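Putative oxidoreductase yhhX (Escherichia coli K-12, PDB 3F4L) probably acts as an NADP+-dependent oxidoreductase of the Gfo/Idh/MocA family, possibly oxidising scyllo-inositol, with a Rossmann-fold nucleotide-binding domain. Local coordinates at residues 12-16 / 17-21; 252-255 / 256-260. All coordinates share one frame; numbering follows the deposited sequence.

Contact 1 of 2, residues 12-16 / 17-21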
ATOM      1  N   LYS A  12     -10.432  31.801  -6.200  1.00 24.37           N
ATOM      2  CA  LYS A  12      -9.296  31.491  -5.350  1.00 26.16           C
ATOM      3  C   LYS A  12      -8.131  30.871  -6.099  1.00 24.55           C
ATOM      4  O   LYS A  12      -6.979  31.218  -5.853  1.00 22.80           O
ATOM      5  CB  LYS A  12      -9.729  30.570  -4.212  1.00 29.26           C
ATOM      6  CG  LYS A  12     -10.381  31.311  -3.061  1.00 35.10           C
ATOM      7  CD  LYS A  12      -9.359  32.214  -2.380  1.00 37.68           C
ATOM      8  CE  LYS A  12      -9.923  32.882  -1.137  1.00 40.76           C
ATOM      9  NZ  LYS A  12      -8.884  33.684  -0.430  1.00 40.76           N
ATOM     10  N   SER A  13      -8.419  29.955  -7.014  1.00 22.96           N
ATOM     11  CA  SER A  13      -7.343  29.322  -7.758  1.00 26.13           C
ATOM     12  C   SER A  13      -6.504  30.374  -8.484  1.00 22.80           C
ATOM     13  O   SER A  13      -5.284  30.323  -8.461  1.00 21.48           O
ATOM     14  CB  SER A  13      -7.902  28.325  -8.771  1.00 26.87           C
ATOM     15  OG  SER A  13      -8.674  28.996  -9.746  1.00 35.74           O
ATOM     16  N   THR A  14      -7.161  31.332  -9.123  1.00 22.17           N
ATOM     17  CA  THR A  14      -6.448  32.374  -9.848  1.00 21.13           C
ATOM     18  C   THR A  14      -5.576  33.244  -8.928  1.00 22.41           C
ATOM     19  O   THR A  14      -4.422  33.531  -9.250  1.00 22.53           O
ATOM     20  CB  THR A  14      -7.440  33.291 -10.599  1.00 20.57           C
ATOM     21  OG1 THR A  14      -8.295  32.491 -11.424  1.00 25.01           O
ATOM     22  CG2 THR A  14      -6.695  34.296 -11.469  1.00 22.52           C
ATOM     23  N   THR A  15      -6.115  33.658  -7.784  1.00 21.80           N
ATOM     24  CA  THR A  15      -5.356  34.520  -6.876  1.00 23.80           C
ATOM     25  C   THR A  15      -4.349  33.812  -5.981  1.00 25.32           C
ATOM     26  O   THR A  15      -3.481  34.459  -5.392  1.00 22.80           O
ATOM     27  CB  THR A  15      -6.281  35.348  -5.966  1.00 23.84           C
ATOM     28  OG1 THR A  15      -7.169  34.475  -5.258  1.00 23.04           O
ATOM     29  CG2 THR A  15      -7.081  36.343  -6.788  1.00 24.38           C
ATOM     30  N   ARG A  16      -4.454  32.491  -5.876  1.00 26.60           N
ATOM     31  CA  ARG A  16      -3.536  31.744  -5.026  1.00 27.57           C
ATOM     32  C   ARG A  16      -2.498  30.917  -5.769  1.00 26.59           C
ATOM     33  O   ARG A  16      -1.322  30.904  -5.394  1.00 27.60           O
ATOM     34  CB  ARG A  16      -4.310  30.822  -4.082  1.00 28.67           C
ATOM     35  CG  ARG A  16      -3.408  29.920  -3.247  1.00 33.12           C
ATOM     36  CD  ARG A  16      -4.194  29.245  -2.141  1.00 35.72           C
ATOM     37  NE  ARG A  16      -4.823  30.234  -1.269  1.00 39.04           N
ATOM     38  CZ  ARG A  16      -5.766  29.957  -0.374  1.00 40.72           C
ATOM     39  NH1 ARG A  16      -6.200  28.711  -0.224  1.00 40.61           N
ATOM     40  NH2 ARG A  16      -6.276  30.929   0.367  1.00 42.81           N
ATOM     41  N   TYR A  17      -2.920  30.234  -6.825  1.00 24.52           N
ATOM     42  CA  TYR A  17      -1.990  29.385  -7.549  1.00 24.42           C
ATOM     43  C   TYR A  17      -1.436  29.902  -8.866  1.00 23.05           C
ATOM     44  O   TYR A  17      -0.530  29.291  -9.428  1.00 24.14           O
ATOM     45  CB  TYR A  17      -2.621  28.014  -7.752  1.00 26.01           C
ATOM     46  CG  TYR A  17      -2.969  27.344  -6.444  1.00 28.98           C
ATOM     47  CD1 TYR A  17      -1.970  26.873  -5.592  1.00 30.91           C
ATOM     48  CD2 TYR A  17      -4.298  27.179  -6.056  1.00 28.86           C
ATOM     49  CE1 TYR A  17      -2.287  26.252  -4.387  1.00 32.47           C
ATOM     50  CE2 TYR A  17      -4.626  26.560  -4.854  1.00 30.35           C
ATOM     51  CZ  TYR A  17      -3.616  26.097  -4.026  1.00 32.32           C
ATOM     52  OH  TYR A  17      -3.932  25.478  -2.840  1.00 37.11           O
ATOM     53  N   HIS A  18      -1.954  31.018  -9.358  1.00 20.79           N
ATOM     54  CA  HIS A  18      -1.455  31.575 -10.608  1.00 19.25           C
ATOM     55  C   HIS A  18      -0.798  32.943 -10.464  1.00 18.34           C
ATOM     56  O   HIS A  18       0.395  33.098 -10.717  1.00 18.91           O
ATOM     57  CB  HIS A  18      -2.594  31.669 -11.628  1.00 18.38           C
ATOM     58  CG  HIS A  18      -3.091  30.335 -12.093  1.00 20.63           C
ATOM     59  ND1 HIS A  18      -2.491  29.632 -13.115  1.00 15.14           N
ATOM     60  CD2 HIS A  18      -4.122  29.567 -11.664  1.00 18.59           C
ATOM     61  CE1 HIS A  18      -3.133  28.492 -13.301  1.00 18.75           C
ATOM     62  NE2 HIS A  18      -4.130  28.427 -12.432  1.00 17.30           N
ATOM     63  N   LEU A  19      -1.577  33.937 -10.051  1.00 16.41           N
ATOM     64  CA  LEU A  19      -1.070  35.297  -9.936  1.00 16.08           C
ATOM     65  C   LEU A  19       0.192  35.496  -9.100  1.00 17.77           C
ATOM     66  O   LEU A  19       1.094  36.230  -9.510  1.00 15.49           O
ATOM     67  CB  LEU A  19      -2.202  36.225  -9.463  1.00 17.43           C
ATOM     68  CG  LEU A  19      -2.951  37.016 -10.558  1.00 21.88           C
ATOM     69  CD1 LEU A  19      -2.896  36.287 -11.896  1.00 21.12           C
ATOM     70  CD2 LEU A  19      -4.386  37.266 -10.142  1.00 18.67           C
ATOM     71  N   PRO A  20       0.287  34.837  -7.931  1.00 16.77           N
ATOM     72  CA  PRO A  20       1.501  35.027  -7.127  1.00 16.10           C
ATOM     73  C   PRO A  20       2.769  34.712  -7.921  1.00 16.03           C
ATOM     74  O   PRO A  20       3.808  35.351  -7.744  1.00 16.10           O
ATOM     75  CB  PRO A  20       1.301  34.058  -5.957  1.00 15.33           C
ATOM     76  CG  PRO A  20      -0.198  34.024  -5.796  1.00 15.16           C
ATOM     77  CD  PRO A  20      -0.669  33.945  -7.247  1.00 15.58           C
ATOM     78  N   TYR A  21       2.667  33.728  -8.803  1.00 14.26           N
ATOM     79  CA  TYR A  21       3.792  33.286  -9.619  1.00 14.42           C
ATOM     80  C   TYR A  21       3.975  34.103 -10.897  1.00 16.45           C
ATOM     81  O   TYR A  21       5.102  34.417 -11.294  1.00 15.81           O
ATOM     82  CB  TYR A  21       3.600  31.806  -9.970  1.00 15.43           C
ATOM     83  CG  TYR A  21       3.637  30.906  -8.761  1.00 13.68           C
ATOM     84  CD1 TYR A  21       4.858  30.522  -8.188  1.00 16.02           C
ATOM     85  CD2 TYR A  21       2.462  30.480  -8.152  1.00 13.41           C
ATOM     86  CE1 TYR A  21       4.901  29.746  -7.051  1.00 10.30           C
ATOM     87  CE2 TYR A  21       2.491  29.698  -7.001  1.00 12.37           C
ATOM     88  CZ  TYR A  21       3.712  29.335  -6.457  1.00 14.56           C
ATOM     89  OH  TYR A  21       3.735  28.565  -5.328  1.00 14.82           O
TER

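Contact 2 of 2, residues 252-255 / 256-260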
ATOM      1  N   GLN A 252       5.962  22.672   0.389  1.00 11.41           N
ATOM      2  CA  GLN A 252       5.446  23.712   1.272  1.00 14.13           C
ATOM      3  C   GLN A 252       4.908  25.013   0.654  1.00 15.95           C
ATOM      4  O   GLN A 252       4.522  25.924   1.388  1.00 17.90           O
ATOM      5  CB  GLN A 252       6.525  24.061   2.308  1.00 12.82           C
ATOM      6  CG  GLN A 252       6.835  22.922   3.274  1.00 13.91           C
ATOM      7  CD  GLN A 252       5.646  22.597   4.162  1.00 17.13           C
ATOM      8  OE1 GLN A 252       5.185  23.444   4.935  1.00 15.36           O
ATOM      9  NE2 GLN A 252       5.133  21.376   4.051  1.00 16.94           N
ATOM     10  N   GLN A 253       4.879  25.110  -0.671  1.00 16.70           N
ATOM     11  CA  GLN A 253       4.372  26.312  -1.332  1.00 17.37           C
ATOM     12  C   GLN A 253       2.939  26.636  -0.914  1.00 16.85           C
ATOM     13  O   GLN A 253       2.619  27.791  -0.653  1.00 18.28           O
ATOM     14  CB  GLN A 253       4.415  26.157  -2.858  1.00 17.32           C
ATOM     15  CG  GLN A 253       5.797  25.990  -3.420  1.00 14.51           C
ATOM     16  CD  GLN A 253       5.788  25.747  -4.908  1.00 18.52           C
ATOM     17  OE1 GLN A 253       5.567  26.666  -5.712  1.00 17.68           O
ATOM     18  NE2 GLN A 253       6.021  24.498  -5.291  1.00 18.34           N
ATOM     19  N   GLU A 254       2.074  25.629  -0.850  1.00 16.30           N
ATOM     20  CA  GLU A 254       0.687  25.881  -0.473  1.00 20.06           C
ATOM     21  C   GLU A 254       0.602  26.388   0.959  1.00 20.04           C
ATOM     22  O   GLU A 254      -0.192  27.286   1.266  1.00 18.61           O
ATOM     23  CB  GLU A 254      -0.160  24.616  -0.616  1.00 24.21           C
ATOM     24  CG  GLU A 254      -1.653  24.861  -0.415  1.00 33.16           C
ATOM     25  CD  GLU A 254      -2.471  23.574  -0.377  1.00 38.36           C
ATOM     26  OE1 GLU A 254      -2.243  22.694  -1.235  1.00 40.11           O
ATOM     27  OE2 GLU A 254      -3.349  23.449   0.505  1.00 40.42           O
ATOM     28  N   THR A 255       1.420  25.814   1.837  1.00 19.48           N
ATOM     29  CA  THR A 255       1.418  26.235   3.233  1.00 22.75           C
ATOM     30  C   THR A 255       1.823  27.710   3.312  1.00 22.40           C
ATOM     31  O   THR A 255       1.198  28.492   4.021  1.00 24.32           O
ATOM     32  CB  THR A 255       2.387  25.366   4.084  1.00 22.09           C
ATOM     33  OG1 THR A 255       1.921  24.009   4.093  1.00 20.50           O
ATOM     34  CG2 THR A 255       2.460  25.875   5.519  1.00 20.65           C
ATOM     35  N   SER A 256       2.853  28.098   2.570  1.00 22.52           N
ATOM     36  CA  SER A 256       3.280  29.492   2.594  1.00 22.29           C
ATOM     37  C   SER A 256       2.205  30.415   2.018  1.00 24.49           C
ATOM     38  O   SER A 256       1.895  31.464   2.605  1.00 23.19           O
ATOM     39  CB  SER A 256       4.571  29.675   1.807  1.00 22.12           C
ATOM     40  OG  SER A 256       5.621  28.933   2.391  1.00 20.23           O
ATOM     41  N   LEU A 257       1.653  30.033   0.866  1.00 22.08           N
ATOM     42  CA  LEU A 257       0.625  30.829   0.214  1.00 25.68           C
ATOM     43  C   LEU A 257      -0.542  31.097   1.161  1.00 27.31           C
ATOM     44  O   LEU A 257      -1.015  32.228   1.259  1.00 27.63           O
ATOM     45  CB  LEU A 257       0.128  30.133  -1.064  1.00 24.11           C
ATOM     46  CG  LEU A 257       1.135  30.053  -2.216  1.00 22.95           C
ATOM     47  CD1 LEU A 257       0.546  29.271  -3.391  1.00 23.19           C
ATOM     48  CD2 LEU A 257       1.520  31.462  -2.655  1.00 22.54           C
ATOM     49  N   LYS A 258      -0.991  30.062   1.870  1.00 29.57           N
ATOM     50  CA  LYS A 258      -2.094  30.212   2.817  1.00 30.60           C
ATOM     51  C   LYS A 258      -1.719  31.113   3.989  1.00 29.62           C
ATOM     52  O   LYS A 258      -2.580  31.772   4.568  1.00 28.57           O
ATOM     53  CB  LYS A 258      -2.533  28.848   3.358  1.00 31.80           C
ATOM     54  CG  LYS A 258      -3.506  28.113   2.467  1.00 34.42           C
ATOM     55  CD  LYS A 258      -4.021  26.853   3.138  1.00 35.87           C
ATOM     56  CE  LYS A 258      -5.279  26.360   2.446  1.00 38.70           C
ATOM     57  NZ  LYS A 258      -6.382  27.371   2.533  1.00 39.81           N
ATOM     58  N   ALA A 259      -0.436  31.128   4.332  1.00 29.59           N
ATOM     59  CA  ALA A 259       0.066  31.940   5.435  1.00 30.27           C
ATOM     60  C   ALA A 259       0.366  33.363   4.978  1.00 30.91           C
ATOM     61  O   ALA A 259       0.924  34.166   5.725  1.00 31.11           O
ATOM     62  CB  ALA A 259       1.321  31.306   6.020  1.00 29.33           C
ATOM     63  N   ASN A 260      -0.001  33.658   3.738  1.00 31.81           N
ATOM     64  CA  ASN A 260       0.192  34.979   3.151  1.00 31.67           C
ATOM     65  C   ASN A 260       1.648  35.338   2.870  1.00 29.86           C
ATOM     66  O   ASN A 260       2.051  36.493   3.001  1.00 30.61           O
ATOM     67  CB  ASN A 260      -0.464  36.048   4.042  1.00 34.06           C
ATOM     68  CG  ASN A 260      -0.623  37.382   3.333  1.00 36.10           C
ATOM     69  OD1 ASN A 260      -0.970  37.432   2.152  1.00 36.80           O
ATOM     70  ND2 ASN A 260      -0.384  38.474   4.059  1.00 38.10           N
TER

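Contact 1 of 2, residues 12-16 / 17-21
R16 lays its aliphatic chain over one face of the Y17 ring, a CH-pi contact between neighbours on helix 12-22. From the root outward, R16 CB comes within 4.1 Å of Y17 CD2; CG, anti to the backbone N (chi1 175°), then sits over the ring centre, 3.8 Å from the centroid. CD continues to Y17 CZ at 3.7 Å. There chi3 bends the chain, and the guanidinium plane stands 79° from the ring. Replacing Y17 by an alanine would probably strip R16 CG and CD of the ring they rest on, leave the R16 chain freer to turn and open a gap beside E254 and L257. Behind this pair the backbone widens: Y17 N bonds S13 O at 2.9 Å, but T14 O takes L19 N, five residues on, at 3.0 Å in a pi-type turn. P20 has no N-H to give, and its CG instead lies 3.3 Å from R16 O, a buried oxygen without a polar partner. H18 brings CD2 to S13 O at 3.5 Å, near the ring plane, while ND1 bonds Y302 and NE2 bonds E95, whose other carboxylate oxygen meets S13 OG. The first helix of the Rossmann beta-alpha-beta unit thus pays for its proline kink with one unbonded carbonyl, while its imidazole is fixed through both nitrogens.

Contact 2 of 2, residues 252-255 / 256-260
The E254 carboxylate is touched at one oxygen, OE2, by a carbon of the K258 chain, CE, at 4.0 Å. E254 and K258, one helical turn apart, run side by side and point the same way. E254 starts with CG anti to its own N (chi1 -172°) and stays extended, whereas K258 turns at chi4, which leaves NZ 5.4 Å from OE2: opposite charges, not in contact, without a salt bridge. The other carboxylate oxygen, OE1, has a long, weak ion pair with R125. Of the two flat amides in the segment, that of Q252 gives NE2 to I250 O, and that of Q253 receives Y298 N at OE1.

Along the backbone, the short helix 253-258 is tied by successive i to i+4 bonds. S256 N reaches Q252 O at 3.0 Å, and the same carbonyl takes a second, weak bond from S256 OG, which also bonds A269 N in a neighbouring loop. L257 N meets Q253 O at 2.9 Å, and L257 CG lies against that oxygen too. K258 N follows onto E254 O at 3.0 Å. A Schellman motif ends the helix: N260, with a phi of 70°, serves as C-prime and returns its N to L257 O at 3.0 Å, while the N of the next residue bonds S256 O. The polar side chains thus fasten this short helix of the C-terminal domain to I250, A269 and Y298, the buried S256 hydroxyl being satisfied chiefly by A269. Any attraction between E254 and K258 is probably modest at this separation.

How the contacts relate
Contacts 1 and 2, with centres about 11 Å apart, lie in series along the chain but touch through their side chains, joining the Rossmann domain to the C-terminal alpha/beta domain. L257 CD1 lies 3.2 Å from R16 O, filling the seam with carbon beside that carbonyl. Nearby, E254 CG comes within 3.4 Å of Y17 OH. Farther along the seam Y21 OH is 2.7 Å from Q253 OE1, a probable but weak hydrogen bond. R16 NH1 and K258 NZ, like charges, come within 3.1 Å. In Rossmann folds the loop leading into the helix of contact 1 commonly borders the dinucleotide site, so the start of this helix, and perhaps the R16-K258 end of the seam, may lie near it.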